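Local coordinates for RNA-binding protein RMD9, mitochondrial (Saccharomyces cerevisiae S288C, PDB 7A9X), which binds a dodecameric sequence motif in the 3'-UTRs of mitochondrial mRNAs and takes part in the processing or stability of these transcripts, at residues Glu285-Phe290 / Asp305-Asp310; Phe422-Tyr427 / Leu458-Glu463; Asp539-Tyr544 / Asn576-Gly581. All coordinates share one frame; numbering follows the deposited sequence.

Interaction 1 of 3, residues Glu285-Phe290 / Asp305-Asp310; sequences ETHLSF and DKIIND. With nucleotides of chain B.
Segments 285-290 and 305-310 come nearest at His287 and Ile307, their CA atoms 9.2 Å apart, a spacing bridged by side chains. His287 has CG anti to its backbone N (chi1 -170°), which sends the imidazole across to the second helix. There it runs antiparallel alongside Ile307, with NE2 3.6 Å from Ile307 CG1, while the CB of Lys306 meets the ring edge in its plane, 3.8 Å from His287 CE1. Leu288 adds an apolar touch: its CD2 lies 4.0 Å from Ile307 CD1, the two side chains meeting nearly perpendicular. Both ring nitrogens of His287 are hydrogen-bonded, ND1 with the hydroxyl of Tyr314 and NE2 with the carbonyl O of Phe303, which fixes the rotation of the ring. On the first helix Glu285 OE2 comes within 3.3 Å of OP1 of U5 of chain B. The pair is the helical hairpin of what is assigned as the fourth pentatricopeptide repeat. Its buried interior thus combines aliphatic packing with a histidine whose polar atoms are both satisfied, while Glu285 puts a carboxylate beside the RNA backbone, where two like charges would probably be unfavourable unless screened; Lys253 makes a long, weak ion pair with Glu285 OE1 and may partly offset the charge.

Interaction 2 of 3, residues Phe422-Tyr427 / Leu458-Glu463; sequences FIDKNY and LDRWLE
The guanidinium of Arg460 meets Asp424 at its edge: OD2 lies in the guanidinium plane, whereas NH1 approaches that oxygen from above the carboxylate plane. The two planes are 52° apart. A single nearly straight bond joins them, Arg460 NH1 to Asp424 OD2 at 2.9 Å with an N-H...O angle of 173°, and it carries the salt bridge between helices 417-429 and 454-470. The backbones stay well apart, 11.0 Å between the CA atoms of Asp424 and Arg460. Arg460, extended from CG to NE, covers about half of the gap, more than Asp424 does, and Asp424, with CG anti to the backbone N (chi1 -160°), reaches out to meet it. Leu442 of helix 436-445 packs against both side chains. NE of Arg460 forms a second salt bridge with Glu456, one turn earlier on the same helix, and NH2 has a long, weak ion pair with Asp421. An alanine at Arg460 would remove the cation and probably leave the carboxylates of Asp424 and Glu456 without this shared mate. The bridge joins the second helices of the assigned seventh and eighth pentatricopeptide repeats, so that one arginine ties neighbouring repeats together through charge at the protein surface.

Interaction 3 of 3, residues Asp539-Tyr544 / Asn576-Gly581; sequences DRIELY and NEYLSG
Tyr578 lays its ring over the first turn of helix 540-551, and the tight part of the contact is the face covered by Ile541. The CG2 methyl sits over that face in a CH-pi contact, 3.7 Å from the ring centroid and 18° off the ring normal, while Ile541 CD1 lies on the same side of the ring toward its rim, 3.7 Å from Tyr578 CE1. CG2 is anti to the backbone N of Ile541 and CG1 beside it (chi1 -65°), which turns both branches to the ring. At the phenol end, Tyr578 OH donates to Asp539 OD2 at 2.7 Å, that oxygen accepting through its syn lone pair, with carboxylate and ring planes 76° apart. The other oxygen, OD1, caps the helix: it accepts from Glu542 N at 3.1 Å, and weakly from Ile541 N. The looser side belongs to Glu542, an exposed residue whose aliphatic CG touches Tyr578 CE2 at 3.8 Å. Ile541 also touches Leu575 and, on helix 489-502, Ser492. Asp539 thus splits its two oxygens between the N-terminus of the helix and the tyrosine hydroxyl; this carboxylate fastens the loop after helix 566-571 to the start of helix 540-551, and the helix N-terminus would probably help to stabilise its negative charge.

Overall arrangement
The three contacts follow one another along the chain, each closing before the next opens. Interaction 1 lies within the assigned fourth pentatricopeptide repeat, interaction 2 joins the assigned seventh and eighth repeats, and interaction 3 lies beyond the eighth. Their centres are about 41 Å apart for interactions 1 and 2, and about 55 Å for interactions 1 and 3, which are on opposite sides of the chain's centre. Interactions 2 and 3 are closer, about 25 Å between centres, and touch through Leu458 CD2 and Leu543 CD1 at 3.7 Å, where helix 454-470 packs on helix 540-551. This packing carries the helical stack from the repeats into the C-terminal segment, where the nearest atom of interaction 3 is about 6 Å from the bound RNA.

Interaction 1 of 3, residues Glu285-Phe290 / Asp305-Asp310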
loop_
_atom_site.group_PDB
_atom_site.type_symbol
_atom_site.label_atom_id
_atom_site.label_comp_id
_atom_site.label_asym_id
_atom_site.label_seq_id
_atom_site.Cartn_x
_atom_site.Cartn_y
_atom_site.Cartn_z
ATOM N N GLU A 285 0.698 13.024 -13.152
ATOM C CA GLU A 285 -0.583 12.500 -12.683
ATOM C C GLU A 285 -1.507 12.178 -13.850
ATOM O O GLU A 285 -2.109 11.100 -13.898
ATOM C CB GLU A 285 -1.257 13.496 -11.739
ATOM C CG GLU A 285 -0.599 13.647 -10.385
ATOM C CD GLU A 285 -1.549 14.220 -9.353
ATOM O OE1 GLU A 285 -2.198 13.427 -8.638
ATOM O OE2 GLU A 285 -1.658 15.462 -9.269
ATOM N N THR A 286 -1.633 13.105 -14.803
ATOM C CA THR A 286 -2.530 12.873 -15.931
ATOM C C THR A 286 -2.036 11.726 -16.801
ATOM O O THR A 286 -2.816 10.836 -17.161
ATOM C CB THR A 286 -2.691 14.151 -16.756
ATOM O OG1 THR A 286 -1.401 14.689 -17.061
ATOM C CG2 THR A 286 -3.497 15.176 -15.981
ATOM N N HIS A 287 -0.742 11.719 -17.136
ATOM C CA HIS A 287 -0.182 10.631 -17.933
ATOM C C HIS A 287 -0.457 9.281 -17.282
ATOM O O HIS A 287 -0.958 8.356 -17.933
ATOM C CB HIS A 287 1.319 10.844 -18.131
ATOM C CG HIS A 287 1.943 9.917 -19.128
ATOM N ND1 HIS A 287 2.716 10.367 -20.176
ATOM C CD2 HIS A 287 1.924 8.566 -19.229
ATOM C CE1 HIS A 287 3.138 9.336 -20.886
ATOM N NE2 HIS A 287 2.671 8.231 -20.332
ATOM N N LEU A 288 -0.148 9.154 -15.988
ATOM C CA LEU A 288 -0.425 7.906 -15.285
ATOM C C LEU A 288 -1.917 7.602 -15.247
ATOM O O LEU A 288 -2.310 6.429 -15.246
ATOM C CB LEU A 288 0.139 7.959 -13.865
ATOM C CG LEU A 288 1.662 8.007 -13.738
ATOM C CD1 LEU A 288 2.072 8.120 -12.277
ATOM C CD2 LEU A 288 2.296 6.784 -14.382
ATOM N N SER A 289 -2.763 8.635 -15.220
ATOM C CA SER A 289 -4.203 8.407 -15.250
ATOM C C SER A 289 -4.634 7.749 -16.558
ATOM O O SER A 289 -5.519 6.885 -16.562
ATOM C CB SER A 289 -4.949 9.723 -15.031
ATOM O OG SER A 289 -6.345 9.505 -14.939
ATOM N N PHE A 290 -4.012 8.133 -17.680
ATOM C CA PHE A 290 -4.325 7.478 -18.947
ATOM C C PHE A 290 -3.963 6.000 -18.918
ATOM O O PHE A 290 -4.599 5.190 -19.602
ATOM C CB PHE A 290 -3.597 8.163 -20.107
ATOM C CG PHE A 290 -4.258 9.421 -20.589
ATOM C CD1 PHE A 290 -5.400 9.366 -21.374
ATOM C CD2 PHE A 290 -3.724 10.661 -20.275
ATOM C CE1 PHE A 290 -6.007 10.526 -21.826
ATOM C CE2 PHE A 290 -4.327 11.824 -20.723
ATOM C CZ PHE A 290 -5.468 11.756 -21.501
ATOM N N ASP A 305 3.642 2.662 -23.202
ATOM C CA ASP A 305 4.838 2.571 -24.031
ATOM C C ASP A 305 5.606 3.885 -24.048
ATOM O O ASP A 305 6.835 3.881 -24.186
ATOM C CB ASP A 305 4.465 2.160 -25.457
ATOM C CG ASP A 305 3.798 0.798 -25.517
ATOM O OD1 ASP A 305 4.129 -0.069 -24.680
ATOM O OD2 ASP A 305 2.943 0.594 -26.405
ATOM N N LYS A 306 4.905 5.014 -23.913
ATOM C CA LYS A 306 5.578 6.307 -23.874
ATOM C C LYS A 306 6.516 6.429 -22.681
ATOM O O LYS A 306 7.506 7.164 -22.756
ATOM C CB LYS A 306 4.542 7.434 -23.864
ATOM C CG LYS A 306 3.767 7.551 -25.167
ATOM C CD LYS A 306 2.787 8.712 -25.154
ATOM C CE LYS A 306 2.143 8.886 -26.522
ATOM N NZ LYS A 306 1.227 10.058 -26.571
ATOM N N ILE A 307 6.235 5.719 -21.589
ATOM C CA ILE A 307 7.175 5.668 -20.475
ATOM C C ILE A 307 8.286 4.666 -20.760
ATOM O O ILE A 307 9.465 4.942 -20.506
ATOM C CB ILE A 307 6.435 5.335 -19.167
ATOM C CG1 ILE A 307 5.348 6.374 -18.891
ATOM C CG2 ILE A 307 7.413 5.262 -18.004
ATOM C CD1 ILE A 307 4.620 6.156 -17.584
ATOM N N ILE A 308 7.930 3.495 -21.295
ATOM C CA ILE A 308 8.921 2.455 -21.564
ATOM C C ILE A 308 9.936 2.933 -22.594
ATOM O O ILE A 308 11.146 2.726 -22.439
ATOM C CB ILE A 308 8.223 1.158 -22.016
ATOM C CG1 ILE A 308 7.257 0.657 -20.937
ATOM C CG2 ILE A 308 9.249 0.090 -22.371
ATOM C CD1 ILE A 308 7.923 0.252 -19.636
ATOM N N ASN A 309 9.466 3.582 -23.656
ATOM C CA ASN A 309 10.339 4.065 -24.719
ATOM C C ASN A 309 10.936 5.436 -24.432
ATOM O O ASN A 309 11.667 5.962 -25.277
ATOM C CB ASN A 309 9.580 4.106 -26.049
ATOM C CG ASN A 309 9.068 2.742 -26.470
ATOM O OD1 ASN A 309 9.645 1.715 -26.113
ATOM N ND2 ASN A 309 7.982 2.726 -27.234
ATOM N N ASP A 310 10.637 6.027 -23.272
ATOM C CA ASP A 310 11.208 7.313 -22.865
ATOM C C ASP A 310 10.901 8.402 -23.896
ATOM O O ASP A 310 11.768 9.183 -24.292
ATOM C CB ASP A 310 12.715 7.186 -22.622
ATOM C CG ASP A 310 13.234 8.190 -21.615
ATOM O OD1 ASP A 310 12.409 8.873 -20.975
ATOM O OD2 ASP A 310 14.470 8.299 -21.467
ATOM P P U B 5 0.995 17.672 -6.599
ATOM O OP1 U B 5 -0.390 17.168 -6.781
ATOM O OP2 U B 5 1.463 18.072 -5.250
ATOM O "O5'" U B 5 1.968 16.542 -7.149
ATOM C "C5'" U B 5 1.813 16.025 -8.462
ATOM C "C4'" U B 5 2.919 15.059 -8.795
ATOM O "O4'" U B 5 4.187 15.767 -8.842
ATOM C "C3'" U B 5 3.153 13.962 -7.769
ATOM O "O3'" U B 5 2.241 12.887 -7.878
ATOM C "C2'" U B 5 4.602 13.577 -8.020
ATOM O "O2'" U B 5 4.714 12.748 -9.164
ATOM C "C1'" U B 5 5.218 14.939 -8.343
ATOM N N1 U B 5 5.796 15.566 -7.134
ATOM C C2 U B 5 7.059 15.141 -6.771
ATOM O O2 U B 5 7.682 14.311 -7.413
ATOM N N3 U B 5 7.565 15.727 -5.639
ATOM C C4 U B 5 6.945 16.671 -4.847
ATOM O O4 U B 5 7.534 17.104 -3.857
ATOM C C5 U B 5 5.636 17.057 -5.284
ATOM C C6 U B 5 5.117 16.502 -6.385
#

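Interaction 2 of 3, residues Phe422-Tyr427 / Leu458-Glu463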
loop_
_atom_site.group_PDB
_atom_site.type_symbol
_atom_site.label_atom_id
_atom_site.label_comp_id
_atom_site.label_asym_id
_atom_site.label_seq_id
_atom_site.Cartn_x
_atom_site.Cartn_y
_atom_site.Cartn_z
ATOM N N PHE A 422 9.887 -27.187 -4.804
ATOM C CA PHE A 422 10.556 -26.476 -5.887
ATOM C C PHE A 422 10.915 -25.055 -5.468
ATOM O O PHE A 422 12.042 -24.599 -5.692
ATOM C CB PHE A 422 9.669 -26.479 -7.133
ATOM C CG PHE A 422 10.218 -25.671 -8.278
ATOM C CD1 PHE A 422 11.254 -26.160 -9.060
ATOM C CD2 PHE A 422 9.687 -24.427 -8.579
ATOM C CE1 PHE A 422 11.759 -25.416 -10.120
ATOM C CE2 PHE A 422 10.181 -23.677 -9.635
ATOM C CZ PHE A 422 11.218 -24.169 -10.408
ATOM N N ILE A 423 9.973 -24.343 -4.842
ATOM C CA ILE A 423 10.245 -22.976 -4.408
ATOM C C ILE A 423 11.255 -22.967 -3.269
ATOM O O ILE A 423 12.173 -22.137 -3.242
ATOM C CB ILE A 423 8.940 -22.267 -4.001
ATOM C CG1 ILE A 423 7.969 -22.215 -5.178
ATOM C CG2 ILE A 423 9.234 -20.854 -3.505
ATOM C CD1 ILE A 423 8.564 -21.593 -6.406
ATOM N N ASP A 424 11.097 -23.880 -2.306
ATOM C CA ASP A 424 12.034 -23.959 -1.190
ATOM C C ASP A 424 13.454 -24.193 -1.686
ATOM O O ASP A 424 14.406 -23.589 -1.182
ATOM C CB ASP A 424 11.604 -25.072 -0.234
ATOM C CG ASP A 424 12.206 -24.925 1.149
ATOM O OD1 ASP A 424 13.007 -23.989 1.356
ATOM O OD2 ASP A 424 11.872 -25.745 2.032
ATOM N N LYS A 425 13.606 -25.057 -2.691
ATOM C CA LYS A 425 14.917 -25.315 -3.274
ATOM C C LYS A 425 15.472 -24.088 -3.987
ATOM O O LYS A 425 16.684 -23.848 -3.953
ATOM C CB LYS A 425 14.819 -26.503 -4.231
ATOM C CG LYS A 425 16.005 -26.699 -5.156
ATOM C CD LYS A 425 15.722 -27.823 -6.142
ATOM C CE LYS A 425 16.801 -27.933 -7.207
ATOM N NZ LYS A 425 16.449 -28.950 -8.238
ATOM N N ASN A 426 14.607 -23.292 -4.621
ATOM C CA ASN A 426 15.080 -22.153 -5.399
ATOM C C ASN A 426 15.570 -21.004 -4.528
ATOM O O ASN A 426 16.334 -20.163 -5.015
ATOM C CB ASN A 426 13.978 -21.669 -6.343
ATOM C CG ASN A 426 13.792 -22.587 -7.537
ATOM O OD1 ASN A 426 14.101 -23.777 -7.475
ATOM N ND2 ASN A 426 13.292 -22.034 -8.637
ATOM N N TYR A 427 15.148 -20.939 -3.262
ATOM C CA TYR A 427 15.698 -19.933 -2.359
ATOM C C TYR A 427 17.208 -20.083 -2.229
ATOM O O TYR A 427 17.945 -19.092 -2.267
ATOM C CB TYR A 427 15.041 -20.034 -0.980
ATOM C CG TYR A 427 13.615 -19.540 -0.914
ATOM C CD1 TYR A 427 13.314 -18.203 -1.133
ATOM C CD2 TYR A 427 12.571 -20.406 -0.615
ATOM C CE1 TYR A 427 12.010 -17.743 -1.069
ATOM C CE2 TYR A 427 11.264 -19.959 -0.549
ATOM C CZ TYR A 427 10.989 -18.627 -0.776
ATOM O OH TYR A 427 9.688 -18.182 -0.708
ATOM N N LEU A 458 6.343 -29.861 12.178
ATOM C CA LEU A 458 7.248 -29.458 13.249
ATOM C C LEU A 458 8.545 -28.884 12.693
ATOM O O LEU A 458 9.050 -27.878 13.202
ATOM C CB LEU A 458 7.540 -30.647 14.165
ATOM C CG LEU A 458 6.502 -30.978 15.237
ATOM C CD1 LEU A 458 6.799 -32.330 15.865
ATOM C CD2 LEU A 458 6.480 -29.888 16.296
ATOM N N ASP A 459 9.094 -29.506 11.646
ATOM C CA ASP A 459 10.368 -29.052 11.095
ATOM C C ASP A 459 10.259 -27.635 10.547
ATOM O O ASP A 459 11.120 -26.786 10.810
ATOM C CB ASP A 459 10.844 -30.015 10.006
ATOM C CG ASP A 459 11.167 -31.392 10.548
ATOM O OD1 ASP A 459 11.644 -31.486 11.700
ATOM O OD2 ASP A 459 10.939 -32.383 9.824
ATOM N N ARG A 460 9.206 -27.359 9.775
ATOM C CA ARG A 460 9.037 -26.020 9.227
ATOM C C ARG A 460 8.645 -25.013 10.299
ATOM O O ARG A 460 8.892 -23.814 10.128
ATOM C CB ARG A 460 8.005 -26.042 8.098
ATOM C CG ARG A 460 8.430 -26.893 6.909
ATOM C CD ARG A 460 7.582 -26.619 5.676
ATOM N NE ARG A 460 7.928 -27.516 4.578
ATOM C CZ ARG A 460 8.900 -27.288 3.699
ATOM N NH1 ARG A 460 9.632 -26.184 3.782
ATOM N NH2 ARG A 460 9.142 -28.166 2.735
ATOM N N TRP A 461 8.046 -25.468 11.403
ATOM C CA TRP A 461 7.793 -24.570 12.524
ATOM C C TRP A 461 9.068 -24.282 13.304
ATOM O O TRP A 461 9.322 -23.133 13.680
ATOM C CB TRP A 461 6.734 -25.158 13.454
ATOM C CG TRP A 461 6.680 -24.469 14.791
ATOM C CD1 TRP A 461 7.316 -24.852 15.940
ATOM C CD2 TRP A 461 5.968 -23.266 15.111
ATOM N NE1 TRP A 461 7.039 -23.966 16.953
ATOM C CE2 TRP A 461 6.213 -22.984 16.471
ATOM C CE3 TRP A 461 5.144 -22.401 14.383
ATOM C CZ2 TRP A 461 5.663 -21.877 17.116
ATOM C CZ3 TRP A 461 4.600 -21.303 15.026
ATOM C CH2 TRP A 461 4.862 -21.050 16.378
ATOM N N LEU A 462 9.874 -25.316 13.562
ATOM C CA LEU A 462 11.128 -25.116 14.279
ATOM C C LEU A 462 12.059 -24.189 13.509
ATOM O O LEU A 462 12.648 -23.267 14.086
ATOM C CB LEU A 462 11.806 -26.464 14.540
ATOM C CG LEU A 462 11.112 -27.404 15.526
ATOM C CD1 LEU A 462 11.780 -28.771 15.526
ATOM C CD2 LEU A 462 11.103 -26.807 16.925
ATOM N N GLU A 463 12.193 -24.410 12.199
ATOM C CA GLU A 463 13.072 -23.564 11.397
ATOM C C GLU A 463 12.566 -22.128 11.340
ATOM O O GLU A 463 13.365 -21.198 11.177
ATOM C CB GLU A 463 13.218 -24.143 9.989
ATOM C CG GLU A 463 14.363 -23.539 9.189
ATOM C CD GLU A 463 14.616 -24.263 7.880
ATOM O OE1 GLU A 463 13.936 -25.277 7.617
ATOM O OE2 GLU A 463 15.497 -23.818 7.115
#

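Interaction 3 of 3, residues Asp539-Tyr544 / Asn576-Gly581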
loop_
_atom_site.group_PDB
_atom_site.type_symbol
_atom_site.label_atom_id
_atom_site.label_comp_id
_atom_site.label_asym_id
_atom_site.label_seq_id
_atom_site.Cartn_x
_atom_site.Cartn_y
_atom_site.Cartn_z
ATOM N N ASP A 539 -3.019 -36.808 13.595
ATOM C CA ASP A 539 -3.839 -35.691 14.051
ATOM C C ASP A 539 -2.997 -34.426 14.085
ATOM O O ASP A 539 -2.000 -34.359 14.812
ATOM C CB ASP A 539 -4.436 -35.979 15.432
ATOM C CG ASP A 539 -5.629 -35.099 15.745
ATOM O OD1 ASP A 539 -5.522 -33.865 15.593
ATOM O OD2 ASP A 539 -6.683 -35.644 16.135
ATOM N N ARG A 540 -3.405 -33.422 13.307
ATOM C CA ARG A 540 -2.702 -32.144 13.280
ATOM C C ARG A 540 -3.187 -31.177 14.351
ATOM O O ARG A 540 -2.405 -30.335 14.809
ATOM C CB ARG A 540 -2.852 -31.481 11.908
ATOM C CG ARG A 540 -2.367 -32.314 10.739
ATOM C CD ARG A 540 -2.360 -31.478 9.472
ATOM N NE ARG A 540 -2.089 -32.272 8.277
ATOM C CZ ARG A 540 -1.944 -31.757 7.060
ATOM N NH1 ARG A 540 -1.703 -32.552 6.027
ATOM N NH2 ARG A 540 -2.039 -30.449 6.877
ATOM N N ILE A 541 -4.456 -31.268 14.758
ATOM C CA ILE A 541 -4.978 -30.338 15.757
ATOM C C ILE A 541 -4.310 -30.574 17.107
ATOM O O ILE A 541 -4.054 -29.629 17.865
ATOM C CB ILE A 541 -6.511 -30.455 15.847
ATOM C CG1 ILE A 541 -7.149 -30.014 14.528
ATOM C CG2 ILE A 541 -7.050 -29.631 17.004
ATOM C CD1 ILE A 541 -8.657 -30.037 14.543
ATOM N N GLU A 542 -4.000 -31.833 17.423
ATOM C CA GLU A 542 -3.302 -32.125 18.672
ATOM C C GLU A 542 -1.889 -31.551 18.664
ATOM O O GLU A 542 -1.434 -30.991 19.668
ATOM C CB GLU A 542 -3.271 -33.632 18.919
ATOM C CG GLU A 542 -4.654 -34.250 19.029
ATOM C CD GLU A 542 -4.610 -35.685 19.511
ATOM O OE1 GLU A 542 -5.470 -36.064 20.334
ATOM O OE2 GLU A 542 -3.712 -36.433 19.068
ATOM N N LEU A 543 -1.181 -31.677 17.539
ATOM C CA LEU A 543 0.137 -31.061 17.425
ATOM C C LEU A 543 0.042 -29.543 17.526
ATOM O O LEU A 543 0.906 -28.894 18.128
ATOM C CB LEU A 543 0.795 -31.469 16.107
ATOM C CG LEU A 543 2.186 -30.884 15.855
ATOM C CD1 LEU A 543 3.183 -31.418 16.871
ATOM C CD2 LEU A 543 2.647 -31.178 14.439
ATOM N N TYR A 544 -1.012 -28.965 16.947
ATOM C CA TYR A 544 -1.206 -27.520 16.996
ATOM C C TYR A 544 -1.385 -27.034 18.430
ATOM O O TYR A 544 -0.770 -26.045 18.844
ATOM C CB TYR A 544 -2.411 -27.146 16.134
ATOM C CG TYR A 544 -2.927 -25.740 16.323
ATOM C CD1 TYR A 544 -2.286 -24.656 15.735
ATOM C CD2 TYR A 544 -4.073 -25.499 17.069
ATOM C CE1 TYR A 544 -2.765 -23.372 15.899
ATOM C CE2 TYR A 544 -4.561 -24.221 17.236
ATOM C CZ TYR A 544 -3.904 -23.161 16.647
ATOM O OH TYR A 544 -4.385 -21.884 16.811
ATOM N N ASN A 576 -13.444 -26.881 18.801
ATOM C CA ASN A 576 -14.226 -26.987 20.030
ATOM C C ASN A 576 -14.184 -28.393 20.614
ATOM O O ASN A 576 -14.279 -28.555 21.835
ATOM C CB ASN A 576 -15.676 -26.572 19.773
ATOM C CG ASN A 576 -15.859 -25.068 19.744
ATOM O OD1 ASN A 576 -15.286 -24.345 20.560
ATOM N ND2 ASN A 576 -16.660 -24.587 18.801
ATOM N N GLU A 577 -14.051 -29.421 19.774
ATOM C CA GLU A 577 -14.032 -30.787 20.280
ATOM C C GLU A 577 -12.672 -31.203 20.824
ATOM O O GLU A 577 -12.557 -32.300 21.379
ATOM C CB GLU A 577 -14.479 -31.765 19.189
ATOM C CG GLU A 577 -13.686 -31.678 17.904
ATOM C CD GLU A 577 -14.329 -32.452 16.767
ATOM O OE1 GLU A 577 -14.016 -33.650 16.603
ATOM O OE2 GLU A 577 -15.155 -31.861 16.040
ATOM N N TYR A 578 -11.652 -30.358 20.689
ATOM C CA TYR A 578 -10.327 -30.626 21.230
ATOM C C TYR A 578 -9.992 -29.757 22.433
ATOM O O TYR A 578 -8.915 -29.920 23.018
ATOM C CB TYR A 578 -9.260 -30.413 20.147
ATOM C CG TYR A 578 -9.222 -31.466 19.063
ATOM C CD1 TYR A 578 -10.100 -31.419 17.987
ATOM C CD2 TYR A 578 -8.290 -32.493 19.103
ATOM C CE1 TYR A 578 -10.060 -32.376 16.990
ATOM C CE2 TYR A 578 -8.241 -33.453 18.111
ATOM C CZ TYR A 578 -9.128 -33.390 17.057
ATOM O OH TYR A 578 -9.081 -34.346 16.068
ATOM N N LEU A 579 -10.888 -28.850 22.828
ATOM C CA LEU A 579 -10.549 -27.752 23.724
ATOM C C LEU A 579 -11.020 -27.932 25.159
ATOM O O LEU A 579 -10.605 -27.152 26.024
ATOM C CB LEU A 579 -11.123 -26.437 23.177
ATOM C CG LEU A 579 -10.130 -25.497 22.495
ATOM C CD1 LEU A 579 -9.070 -26.274 21.714
ATOM C CD2 LEU A 579 -10.864 -24.505 21.594
ATOM N N SER A 580 -11.873 -28.919 25.442
ATOM C CA SER A 580 -12.320 -29.114 26.816
ATOM C C SER A 580 -11.189 -29.566 27.731
ATOM O O SER A 580 -11.310 -29.442 28.954
ATOM C CB SER A 580 -13.465 -30.126 26.866
ATOM O OG SER A 580 -14.651 -29.584 26.307
ATOM N N GLY A 581 -10.094 -30.078 27.170
ATOM C CA GLY A 581 -8.980 -30.538 27.977
ATOM C C GLY A 581 -7.662 -29.884 27.617
ATOM O O GLY A 581 -6.618 -30.542 27.616
#